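Local structure of cell division control protein 13 (4HCE) at residues S102-R107 with L125-T130. The protein dimerizes through this OB-fold domain at yeast telomeres, which is required for productive binding of Stn1 and efficient telomere maintenance. Sequence-based numbering, arbitrary orientation.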
loop_
_atom_site.group_PDB
_atom_site.type_symbol
_atom_site.label_atom_id
_atom_site.label_comp_id
_atom_site.label_asym_id
_atom_site.label_seq_id
_atom_site.Cartn_x
_atom_site.Cartn_y
_atom_site.Cartn_z
ATOM N N SER B 102 6.626 -2.642 20.351
ATOM C CA SER B 102 7.460 -3.692 19.863
ATOM C C SER B 102 6.608 -4.661 19.048
ATOM O O SER B 102 5.528 -5.076 19.503
ATOM C CB SER B 102 8.110 -4.407 21.047
ATOM O OG SER B 102 9.017 -5.376 20.553
ATOM N N VAL B 103 7.088 -5.034 17.864
ATOM C CA VAL B 103 6.327 -5.915 16.975
ATOM C C VAL B 103 7.209 -7.054 16.452
ATOM O O VAL B 103 8.432 -6.910 16.292
ATOM C CB VAL B 103 5.702 -5.148 15.768
ATOM C CG1 VAL B 103 4.706 -4.091 16.224
ATOM C CG2 VAL B 103 6.776 -4.505 14.905
ATOM N N GLU B 104 6.595 -8.195 16.197
ATOM C CA GLU B 104 7.242 -9.191 15.376
ATOM C C GLU B 104 6.489 -9.203 14.083
ATOM O O GLU B 104 5.268 -9.275 14.081
ATOM C CB GLU B 104 7.239 -10.569 16.020
ATOM C CG GLU B 104 8.398 -10.743 16.966
ATOM C CD GLU B 104 8.384 -12.068 17.679
ATOM O OE1 GLU B 104 9.242 -12.238 18.582
ATOM O OE2 GLU B 104 7.524 -12.924 17.342
ATOM N N VAL B 105 7.221 -9.115 12.985
ATOM C CA VAL B 105 6.603 -9.104 11.673
ATOM C C VAL B 105 7.101 -10.308 10.899
ATOM O O VAL B 105 8.228 -10.785 11.123
ATOM C CB VAL B 105 6.838 -7.778 10.901
ATOM C CG1 VAL B 105 6.186 -6.616 11.637
ATOM C CG2 VAL B 105 8.320 -7.491 10.685
ATOM N N GLU B 106 6.248 -10.797 9.996
ATOM C CA GLU B 106 6.547 -11.971 9.227
ATOM C C GLU B 106 6.313 -11.682 7.766
ATOM O O GLU B 106 5.261 -11.186 7.398
ATOM C CB GLU B 106 5.667 -13.135 9.667
ATOM C CG GLU B 106 6.068 -14.441 9.010
ATOM C CD GLU B 106 5.238 -15.640 9.449
ATOM O OE1 GLU B 106 5.596 -16.750 9.005
ATOM O OE2 GLU B 106 4.245 -15.502 10.216
ATOM N N ARG B 107 7.309 -12.022 6.947
ATOM C CA ARG B 107 7.264 -11.838 5.521
ATOM C C ARG B 107 6.413 -12.978 4.943
ATOM O O ARG B 107 6.789 -14.163 5.049
ATOM C CB ARG B 107 8.698 -11.919 4.964
ATOM C CG ARG B 107 8.855 -11.394 3.555
ATOM C CD ARG B 107 8.540 -9.902 3.572
ATOM N NE ARG B 107 8.987 -9.252 2.360
ATOM C CZ ARG B 107 8.686 -8.013 2.005
ATOM N NH1 ARG B 107 7.911 -7.245 2.765
ATOM N NH2 ARG B 107 9.176 -7.549 0.874
ATOM N N LEU B 125 1.589 -8.651 10.520
ATOM C CA LEU B 125 1.758 -8.548 11.951
ATOM C C LEU B 125 1.681 -9.893 12.637
ATOM O O LEU B 125 0.617 -10.483 12.731
ATOM C CB LEU B 125 0.698 -7.617 12.554
ATOM C CG LEU B 125 0.879 -7.256 14.025
ATOM C CD1 LEU B 125 2.351 -7.350 14.434
ATOM C CD2 LEU B 125 0.367 -5.847 14.242
ATOM N N LYS B 126 2.822 -10.385 13.109
ATOM C CA LYS B 126 2.857 -11.629 13.860
ATOM C C LYS B 126 2.493 -11.393 15.332
ATOM O O LYS B 126 1.624 -12.055 15.881
ATOM C CB LYS B 126 4.216 -12.300 13.773
ATOM C CG LYS B 126 4.201 -13.742 14.226
ATOM C CD LYS B 126 5.537 -14.404 13.930
ATOM C CE LYS B 126 5.382 -15.917 13.955
ATOM N NZ LYS B 126 5.704 -16.447 15.301
ATOM N N ASN B 127 3.205 -10.476 15.971
ATOM C CA ASN B 127 2.969 -10.134 17.362
ATOM C C ASN B 127 3.114 -8.653 17.560
ATOM O O ASN B 127 3.830 -7.990 16.815
ATOM C CB ASN B 127 3.954 -10.851 18.272
ATOM C CG ASN B 127 3.619 -12.306 18.424
ATOM O OD1 ASN B 127 2.491 -12.666 18.794
ATOM N ND2 ASN B 127 4.587 -13.164 18.122
ATOM N N ILE B 128 2.440 -8.154 18.585
ATOM C CA ILE B 128 2.521 -6.749 18.961
ATOM C C ILE B 128 2.386 -6.600 20.463
ATOM O O ILE B 128 1.480 -7.162 21.100
ATOM C CB ILE B 128 1.467 -5.849 18.256
ATOM C CG1 ILE B 128 1.622 -4.366 18.691
ATOM C CG2 ILE B 128 0.051 -6.350 18.525
ATOM C CD1 ILE B 128 1.130 -3.361 17.664
ATOM N N SER B 129 3.309 -5.825 21.006
ATOM C CA SER B 129 3.253 -5.448 22.376
ATOM C C SER B 129 3.263 -3.935 22.472
ATOM O O SER B 129 4.134 -3.247 21.905
ATOM C CB SER B 129 4.419 -6.033 23.143
ATOM O OG SER B 129 4.371 -5.499 24.440
ATOM N N THR B 130 2.259 -3.450 23.196
ATOM C CA THR B 130 2.039 -2.046 23.526
ATOM C C THR B 130 2.911 -1.657 24.730
ATOM O O THR B 130 2.764 -0.582 25.311
ATOM C CB THR B 130 0.520 -1.811 23.755
ATOM O OG1 THR B 130 -0.065 -1.317 22.543
ATOM C CG2 THR B 130 0.232 -0.852 24.907
#
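A classic beta bulge sits in the antiparallel hairpin of strands 101-110 and 120-129 of this OB fold, where two residues, K126 and N127, are set against E104 alone. E104 O accepts two backbone bonds there, the straighter one from N127 N at 3.0 Å and a more bent one from K126 N (136°). Beyond the bulge, S102 and S129 form a regular hydrogen-bonded pair, S129 N lying 2.8 Å from S102 O. On the more exposed face, E104 and N127 run side by side. With N127 CG anti to its own carbonyl carbon (chi1 -75°), beside the backbone N, the amide runs alongside E104, where ND2 can donate to OE2 at 3.0 Å. That oxygen lies in the plane of the amide, yet is met from above the carboxylate, the two planes being 63° apart. The other oxygen, OE1, forms a salt bridge with R18 of strand 16-27. K126 runs on the same face and bends at its end, its CE 3.9 Å from E106 OE2, while its NZ stays 4.5 Å from E104 OE2, too far for a salt bridge. On the opposite face, V103 CG1 packs 3.9 Å from I128 CD1, and V105 and L125 both reach I67 of strand 65-69. An alanine at E104 would probably leave R18 without its carboxylate mate and the N127 amide freer to turn, though the backbone bonds could persist. One carboxylate thus links three neighbouring strands across the sheet surface, and R18, and more weakly the K126 ammonium, are likely to favour its negative charge, while V103, V105, L125 and I128 make the opposite face apolar.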